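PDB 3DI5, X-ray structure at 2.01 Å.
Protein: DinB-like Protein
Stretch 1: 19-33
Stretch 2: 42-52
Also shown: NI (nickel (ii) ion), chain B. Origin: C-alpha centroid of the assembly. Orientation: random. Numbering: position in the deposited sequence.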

ATOM      1  N   SER A  19     -10.104   3.557   0.942  1.00 40.25           N
ATOM      2  CA  SER A  19      -9.986   4.289  -0.318  1.00 40.99           C
ATOM      3  C   SER A  19      -9.191   3.519  -1.388  1.00 40.55           C
ATOM      4  O   SER A  19      -9.581   3.478  -2.538  1.00 41.38           O
ATOM      5  CB  SER A  19      -9.347   5.665  -0.056  1.00 41.43           C
ATOM      6  OG  SER A  19      -8.804   6.224  -1.251  1.00 44.83           O
ATOM      7  N   THR A  20      -8.085   2.899  -1.004  1.00 40.09           N
ATOM      8  CA  THR A  20      -7.249   2.168  -1.944  1.00 39.40           C
ATOM      9  C   THR A  20      -7.958   0.912  -2.424  1.00 40.16           C
ATOM     10  O   THR A  20      -7.944   0.611  -3.610  1.00 39.94           O
ATOM     11  CB  THR A  20      -5.868   1.833  -1.319  1.00 39.05           C
ATOM     12  OG1 THR A  20      -5.264   3.056  -0.892  1.00 38.12           O
ATOM     13  CG2 THR A  20      -4.945   1.150  -2.318  1.00 38.05           C
ATOM     14  N   GLN A  21      -8.598   0.208  -1.495  1.00 40.47           N
ATOM     15  CA  GLN A  21      -9.297  -1.035  -1.793  1.00 40.77           C
ATOM     16  C   GLN A  21     -10.466  -0.816  -2.749  1.00 41.36           C
ATOM     17  O   GLN A  21     -10.719  -1.665  -3.605  1.00 41.53           O
ATOM     18  CB  GLN A  21      -9.792  -1.678  -0.495  1.00 40.66           C
ATOM     19  CG  GLN A  21     -10.443  -3.049  -0.664  1.00 40.31           C
ATOM     20  CD  GLN A  21      -9.436  -4.136  -0.967  1.00 40.59           C
ATOM     21  OE1 GLN A  21      -8.603  -4.466  -0.129  1.00 39.78           O
ATOM     22  NE2 GLN A  21      -9.531  -4.726  -2.155  1.00 40.39           N
ATOM     23  N   LYS A  22     -11.174   0.306  -2.594  1.00 41.97           N
ATOM     24  CA  LYS A  22     -12.291   0.661  -3.483  1.00 42.84           C
ATOM     25  C   LYS A  22     -11.817   0.829  -4.926  1.00 42.30           C
ATOM     26  O   LYS A  22     -12.481   0.389  -5.862  1.00 41.33           O
ATOM     27  CB  LYS A  22     -12.965   1.967  -3.049  1.00 42.87           C
ATOM     28  CG  LYS A  22     -13.837   1.878  -1.808  1.00 44.80           C
ATOM     29  CD  LYS A  22     -14.619   3.195  -1.540  1.00 45.52           C
ATOM     30  CE  LYS A  22     -13.682   4.424  -1.585  1.00 47.96           C
ATOM     31  NZ  LYS A  22     -14.317   5.640  -1.017  1.00 50.07           N
HETATM   32  N   MSE A  23     -10.673   1.491  -5.094  1.00 41.83           N
HETATM   33  CA  MSE A  23     -10.096   1.661  -6.409  1.00 42.13           C
HETATM   34  C   MSE A  23      -9.639   0.332  -7.012  1.00 41.34           C
HETATM   35  O   MSE A  23      -9.992   0.004  -8.148  1.00 41.70           O
HETATM   36  CB  MSE A  23      -8.987   2.692  -6.355  1.00 41.41           C
HETATM   37  CG  MSE A  23      -9.562   4.066  -6.131  1.00 41.76           C
HETATM   38 SE   MSE A  23      -8.136   5.239  -6.268  0.75 46.00          SE
HETATM   39  CE  MSE A  23      -8.873   6.774  -5.327  1.00 42.97           C
ATOM     40  N   LEU A  24      -8.928  -0.459  -6.231  1.00 41.06           N
ATOM     41  CA  LEU A  24      -8.491  -1.791  -6.654  1.00 40.50           C
ATOM     42  C   LEU A  24      -9.651  -2.654  -7.043  1.00 40.38           C
ATOM     43  O   LEU A  24      -9.532  -3.449  -7.960  1.00 40.99           O
ATOM     44  CB  LEU A  24      -7.662  -2.491  -5.550  1.00 40.12           C
ATOM     45  CG  LEU A  24      -6.221  -1.972  -5.390  1.00 38.27           C
ATOM     46  CD1 LEU A  24      -5.486  -2.701  -4.286  1.00 35.14           C
ATOM     47  CD2 LEU A  24      -5.451  -2.109  -6.680  1.00 36.73           C
ATOM     48  N   ASP A  25     -10.779  -2.498  -6.349  1.00 40.31           N
ATOM     49  CA  ASP A  25     -11.972  -3.314  -6.603  1.00 40.03           C
ATOM     50  C   ASP A  25     -12.640  -2.993  -7.947  1.00 39.37           C
ATOM     51  O   ASP A  25     -13.375  -3.819  -8.478  1.00 38.85           O
ATOM     52  CB  ASP A  25     -12.997  -3.177  -5.450  1.00 40.24           C
ATOM     53  CG  ASP A  25     -12.591  -3.954  -4.181  1.00 40.77           C
ATOM     54  OD1 ASP A  25     -11.657  -4.782  -4.239  1.00 42.10           O
ATOM     55  OD2 ASP A  25     -13.216  -3.740  -3.113  1.00 43.46           O
ATOM     56  N   VAL A  26     -12.376  -1.809  -8.495  1.00 38.26           N
ATOM     57  CA  VAL A  26     -12.967  -1.387  -9.777  1.00 38.17           C
ATOM     58  C   VAL A  26     -12.155  -1.847 -10.998  1.00 37.59           C
ATOM     59  O   VAL A  26     -12.647  -1.827 -12.127  1.00 36.68           O
ATOM     60  CB  VAL A  26     -13.079   0.152  -9.825  1.00 38.15           C
ATOM     61  CG1 VAL A  26     -13.571   0.624 -11.176  1.00 38.34           C
ATOM     62  CG2 VAL A  26     -14.002   0.641  -8.717  1.00 39.21           C
ATOM     63  N   LEU A  27     -10.907  -2.250 -10.769  1.00 37.24           N
ATOM     64  CA  LEU A  27      -9.980  -2.543 -11.867  1.00 37.75           C
ATOM     65  C   LEU A  27     -10.449  -3.808 -12.569  1.00 37.41           C
ATOM     66  O   LEU A  27     -11.006  -4.716 -11.942  1.00 37.48           O
ATOM     67  CB  LEU A  27      -8.520  -2.670 -11.357  1.00 37.39           C
ATOM     68  CG  LEU A  27      -7.598  -1.430 -11.365  1.00 38.57           C
ATOM     69  CD1 LEU A  27      -8.245  -0.126 -10.947  1.00 41.47           C
ATOM     70  CD2 LEU A  27      -6.352  -1.682 -10.503  1.00 38.55           C
ATOM     71  N   THR A  28     -10.269  -3.828 -13.884  1.00 37.39           N
ATOM     72  CA  THR A  28     -10.575  -4.986 -14.704  1.00 36.78           C
ATOM     73  C   THR A  28      -9.252  -5.518 -15.212  1.00 36.71           C
ATOM     74  O   THR A  28      -8.238  -4.810 -15.165  1.00 36.22           O
ATOM     75  CB  THR A  28     -11.446  -4.597 -15.905  1.00 36.70           C
ATOM     76  OG1 THR A  28     -10.728  -3.661 -16.723  1.00 35.79           O
ATOM     77  CG2 THR A  28     -12.750  -3.959 -15.439  1.00 36.04           C
ATOM     78  N   ASP A  29      -9.275  -6.757 -15.695  1.00 36.48           N
ATOM     79  CA  ASP A  29      -8.099  -7.403 -16.266  1.00 36.48           C
ATOM     80  C   ASP A  29      -7.532  -6.602 -17.426  1.00 36.24           C
ATOM     81  O   ASP A  29      -6.319  -6.452 -17.542  1.00 35.36           O
ATOM     82  CB  ASP A  29      -8.439  -8.809 -16.744  1.00 36.48           C
ATOM     83  CG  ASP A  29      -8.717  -9.769 -15.602  1.00 36.42           C
ATOM     84  OD1 ASP A  29      -8.628  -9.365 -14.423  1.00 37.35           O
ATOM     85  OD2 ASP A  29      -9.022 -10.943 -15.883  1.00 37.41           O
ATOM     86  N   GLU A  30      -8.417  -6.068 -18.254  1.00 36.42           N
ATOM     87  CA  GLU A  30      -8.023  -5.274 -19.420  1.00 36.73           C
ATOM     88  C   GLU A  30      -7.304  -4.002 -19.022  1.00 36.58           C
ATOM     89  O   GLU A  30      -6.298  -3.639 -19.640  1.00 36.92           O
ATOM     90  CB  GLU A  30      -9.257  -4.909 -20.260  1.00 36.94           C
ATOM     91  CG  GLU A  30      -8.924  -4.265 -21.616  1.00 37.22           C
ATOM     92  N   SER A  31      -7.826  -3.329 -17.991  1.00 36.43           N
ATOM     93  CA  SER A  31      -7.288  -2.034 -17.511  1.00 36.31           C
ATOM     94  C   SER A  31      -5.854  -2.113 -17.036  1.00 36.16           C
ATOM     95  O   SER A  31      -5.118  -1.123 -17.098  1.00 37.55           O
ATOM     96  CB  SER A  31      -8.153  -1.463 -16.379  1.00 36.25           C
ATOM     97  OG  SER A  31      -8.079  -2.254 -15.204  1.00 36.58           O
ATOM     98  N   LEU A  32      -5.455  -3.287 -16.579  1.00 35.91           N
ATOM     99  CA  LEU A  32      -4.109  -3.524 -16.087  1.00 35.90           C
ATOM    100  C   LEU A  32      -3.042  -3.227 -17.131  1.00 35.76           C
ATOM    101  O   LEU A  32      -1.918  -2.865 -16.768  1.00 36.37           O
ATOM    102  CB  LEU A  32      -3.966  -4.980 -15.602  1.00 35.53           C
ATOM    103  CG  LEU A  32      -4.875  -5.398 -14.448  1.00 35.42           C
ATOM    104  CD1 LEU A  32      -4.414  -6.750 -13.975  1.00 34.66           C
ATOM    105  CD2 LEU A  32      -4.916  -4.358 -13.288  1.00 36.79           C
ATOM    106  N   SER A  33      -3.382  -3.353 -18.416  1.00 35.50           N
ATOM    107  CA  SER A  33      -2.408  -3.093 -19.472  1.00 35.38           C
ATOM    108  C   SER A  33      -2.288  -1.599 -19.787  1.00 35.55           C
ATOM    109  O   SER A  33      -1.418  -1.211 -20.542  1.00 35.03           O
ATOM    110  CB  SER A  33      -2.719  -3.903 -20.732  1.00 35.21           C
ATOM    111  OG  SER A  33      -3.940  -3.517 -21.328  1.00 36.76           O
ATOM    112  N   THR A  42       2.704   0.012 -16.501  1.00 35.70           N
ATOM    113  CA  THR A  42       1.277  -0.137 -16.647  1.00 35.60           C
ATOM    114  C   THR A  42       0.551   0.033 -15.303  1.00 35.89           C
ATOM    115  O   THR A  42       1.159   0.040 -14.214  1.00 35.61           O
ATOM    116  CB  THR A  42       0.896  -1.517 -17.223  1.00 35.61           C
ATOM    117  OG1 THR A  42       1.209  -2.520 -16.267  1.00 36.06           O
ATOM    118  CG2 THR A  42       1.644  -1.812 -18.517  1.00 35.36           C
ATOM    119  N   LEU A  43      -0.763   0.173 -15.405  1.00 36.16           N
ATOM    120  CA  LEU A  43      -1.647   0.272 -14.235  1.00 36.54           C
ATOM    121  C   LEU A  43      -1.558  -0.943 -13.329  1.00 37.06           C
ATOM    122  O   LEU A  43      -1.576  -0.804 -12.104  1.00 38.12           O
ATOM    123  CB  LEU A  43      -3.086   0.502 -14.712  1.00 35.87           C
ATOM    124  CG  LEU A  43      -4.245   0.562 -13.712  1.00 36.67           C
ATOM    125  CD1 LEU A  43      -3.920   1.399 -12.490  1.00 34.62           C
ATOM    126  CD2 LEU A  43      -5.505   1.078 -14.461  1.00 35.25           C
ATOM    127  N   GLY A  44      -1.476  -2.122 -13.941  1.00 37.44           N
ATOM    128  CA  GLY A  44      -1.262  -3.376 -13.243  1.00 37.53           C
ATOM    129  C   GLY A  44      -0.006  -3.363 -12.392  1.00 38.35           C
ATOM    130  O   GLY A  44      -0.030  -3.857 -11.259  1.00 38.03           O
ATOM    131  N   ARG A  45       1.078  -2.768 -12.903  1.00 38.28           N
ATOM    132  CA  ARG A  45       2.322  -2.681 -12.125  1.00 37.97           C
ATOM    133  C   ARG A  45       2.255  -1.631 -11.016  1.00 37.69           C
ATOM    134  O   ARG A  45       2.742  -1.869  -9.929  1.00 36.92           O
ATOM    135  CB  ARG A  45       3.546  -2.401 -12.998  1.00 38.16           C
ATOM    136  CG  ARG A  45       4.836  -2.509 -12.171  1.00 41.71           C
ATOM    137  CD  ARG A  45       6.009  -3.173 -12.899  1.00 45.92           C
ATOM    138  NE  ARG A  45       7.085  -3.516 -11.963  1.00 46.95           N
ATOM    139  CZ  ARG A  45       8.369  -3.644 -12.292  1.00 47.95           C
ATOM    140  NH1 ARG A  45       8.788  -3.427 -13.538  1.00 49.31           N
ATOM    141  NH2 ARG A  45       9.251  -3.971 -11.358  1.00 47.85           N
ATOM    142  N   VAL A  46       1.694  -0.457 -11.306  1.00 38.02           N
ATOM    143  CA  VAL A  46       1.398   0.513 -10.260  1.00 38.22           C
ATOM    144  C   VAL A  46       0.620  -0.125  -9.108  1.00 39.42           C
ATOM    145  O   VAL A  46       1.005   0.052  -7.948  1.00 41.06           O
ATOM    146  CB  VAL A  46       0.689   1.788 -10.806  1.00 38.71           C
ATOM    147  CG1 VAL A  46       0.384   2.792  -9.646  1.00 37.23           C
ATOM    148  CG2 VAL A  46       1.545   2.432 -11.854  1.00 35.38           C
ATOM    149  N   ALA A  47      -0.402  -0.933  -9.420  1.00 39.15           N
ATOM    150  CA  ALA A  47      -1.288  -1.519  -8.405  1.00 38.95           C
ATOM    151  C   ALA A  47      -0.603  -2.622  -7.581  1.00 38.71           C
ATOM    152  O   ALA A  47      -0.773  -2.720  -6.363  1.00 37.60           O
ATOM    153  CB  ALA A  47      -2.547  -2.085  -9.069  1.00 38.55           C
ATOM    154  N   TRP A  48       0.131  -3.489  -8.254  1.00 38.76           N
ATOM    155  CA  TRP A  48       0.893  -4.507  -7.547  1.00 38.83           C
ATOM    156  C   TRP A  48       2.042  -3.901  -6.706  1.00 38.47           C
ATOM    157  O   TRP A  48       2.383  -4.421  -5.676  1.00 38.14           O
ATOM    158  CB  TRP A  48       1.417  -5.530  -8.540  1.00 38.98           C
ATOM    159  CG  TRP A  48       1.906  -6.800  -7.954  1.00 38.62           C
ATOM    160  CD1 TRP A  48       3.123  -7.348  -8.148  1.00 38.41           C
ATOM    161  CD2 TRP A  48       1.173  -7.717  -7.123  1.00 38.34           C
ATOM    162  NE1 TRP A  48       3.211  -8.556  -7.486  1.00 39.87           N
ATOM    163  CE2 TRP A  48       2.029  -8.797  -6.841  1.00 37.93           C
ATOM    164  CE3 TRP A  48      -0.123  -7.726  -6.588  1.00 39.22           C
ATOM    165  CZ2 TRP A  48       1.642  -9.873  -6.050  1.00 39.28           C
ATOM    166  CZ3 TRP A  48      -0.508  -8.781  -5.806  1.00 38.88           C
ATOM    167  CH2 TRP A  48       0.371  -9.852  -5.537  1.00 39.61           C
ATOM    168  N   HIS A  49       2.617  -2.785  -7.149  1.00 37.89           N
ATOM    169  CA  HIS A  49       3.659  -2.104  -6.391  1.00 37.24           C
ATOM    170  C   HIS A  49       3.105  -1.624  -5.027  1.00 37.41           C
ATOM    171  O   HIS A  49       3.789  -1.702  -4.006  1.00 36.57           O
ATOM    172  CB  HIS A  49       4.197  -0.934  -7.241  1.00 37.50           C
ATOM    173  CG  HIS A  49       5.278  -0.127  -6.589  1.00 37.08           C
ATOM    174  ND1 HIS A  49       6.518  -0.643  -6.292  1.00 37.73           N
ATOM    175  CD2 HIS A  49       5.339   1.191  -6.283  1.00 38.81           C
ATOM    176  CE1 HIS A  49       7.277   0.308  -5.774  1.00 38.77           C
ATOM    177  NE2 HIS A  49       6.584   1.432  -5.752  1.00 37.37           N
ATOM    178  N   ILE A  50       1.853  -1.171  -5.015  1.00 36.74           N
ATOM    179  CA  ILE A  50       1.147  -0.740  -3.781  1.00 36.60           C
ATOM    180  C   ILE A  50       0.936  -1.899  -2.828  1.00 36.58           C
ATOM    181  O   ILE A  50       1.147  -1.806  -1.601  1.00 37.69           O
ATOM    182  CB  ILE A  50      -0.229  -0.118  -4.154  1.00 36.62           C
ATOM    183  CG1 ILE A  50      -0.009   1.276  -4.722  1.00 35.34           C
ATOM    184  CG2 ILE A  50      -1.210  -0.014  -2.921  1.00 36.42           C
ATOM    185  CD1 ILE A  50      -1.142   1.764  -5.592  1.00 34.26           C
ATOM    186  N   VAL A  51       0.524  -3.007  -3.395  1.00 36.48           N
ATOM    187  CA  VAL A  51       0.317  -4.187  -2.610  1.00 35.50           C
ATOM    188  C   VAL A  51       1.620  -4.628  -1.936  1.00 35.98           C
ATOM    189  O   VAL A  51       1.665  -4.824  -0.708  1.00 34.52           O
ATOM    190  CB  VAL A  51      -0.290  -5.290  -3.470  1.00 36.20           C
ATOM    191  CG1 VAL A  51      -0.488  -6.539  -2.638  1.00 33.19           C
ATOM    192  CG2 VAL A  51      -1.652  -4.814  -4.086  1.00 33.82           C
ATOM    193  N   THR A  52       2.684  -4.738  -2.736  1.00 37.01           N
ATOM    194  CA  THR A  52       3.955  -5.269  -2.276  1.00 37.55           C
ATOM    195  C   THR A  52       4.691  -4.300  -1.381  1.00 38.58           C
ATOM    196  O   THR A  52       5.493  -4.737  -0.536  1.00 38.83           O
ATOM    197  CB  THR A  52       4.904  -5.676  -3.444  1.00 38.09           C
ATOM    198  OG1 THR A  52       5.235  -4.524  -4.240  1.00 37.78           O
ATOM    199  CG2 THR A  52       4.269  -6.677  -4.310  1.00 35.80           C
TER
HETATM  200 NI    NI B 168       7.298   3.558  -5.249  1.00 54.28          NI
HETATM  201  O   HOH W   1       8.415   3.499  -7.376  1.00 35.16           O
HETATM  202  O   HOH W   2       8.255   5.571  -4.789  1.00 41.04           O
HETATM  203  O   HOH W   3       9.243   2.584  -4.328  1.00 32.15           O

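Contact between stretch 19-33 and stretch 42-52 of a DinB-like protein. Polar bonding across the interface converges on one backbone acceptor, Leu32 O, at the start of helix 43-52. Gly44 N donates to Leu32 O at 3.0 Å with an N-H...O angle of 159°, so an amide in the first turn, which has no partner one turn earlier within the helix, is satisfied from the other stretch. Thr42 OG1 adds a weak bond to the same Leu32 O at 3.2 Å. The backbones meet closely here, with Leu32 CA 4.0 Å from Gly44 CA. Glycine suits this approach: an ideal CB on Gly44 would lie a tight 3.1 Å from Leu32 O.

Thr42 OG1 has two roles. Besides donating to Leu32 O, it caps the helix by accepting from Arg45 N, a long, weak bond of 3.4 Å between Arg45 N and Thr42 OG1. Arg45 N also makes a weak bond to Thr42 O (3.1 Å). Val46 N reaches Thr42 O at 3.0 Å, and Ala47 N to Leu43 O (2.9 Å) continues the regular helical pattern.

On the facing segment, side chains brace the turn that presents Leu32 O. Ser31 OG donates to Thr28 O at 2.6 Å, while Ser31 N donates to Thr28 OG1 at 3.2 Å; the two residues are thus tied by bonds running between side chain and backbone in both directions. Ser33 OG closes on Glu30 O at 2.9 Å, and Ser33 N bonds the same Glu30 O at 3.2 Å.

Beyond this polar end side-chain packing takes over. Leu43 CD2 rests 3.5 Å from the carbonyl Ser31 O, a van der Waals contact, and Leu43 CD1 is 4.4 Å from Leu27 CD2. That same Leu27 methyl, CD2, approaches Ala47 CB at 4.1 Å, and Leu24 CD2 comes nearer still to Ala47 CB, at 3.8 Å. The small Ala47 side chain therefore receives two leucines. Leu24 CD1 reaches Val51 CG2 at 4.4 Å, and Thr20 CG2 meets Ile50 CG2 at 4.0 Å. Thr20 thus offers its methyl to the contact, while its OG1 is hydrogen-bonded elsewhere in the structure. The helix axes run at 144° and approach no closer than 11.7 Å, a gap spanned by side chains.

Away from the contact, Gln21 NE2 donates to Asp25 OD1 at 3.0 Å. His49 NE2 binds nickel at 2.3 Å (NE2 to NI), alongside three waters and two atoms from elsewhere in the structure.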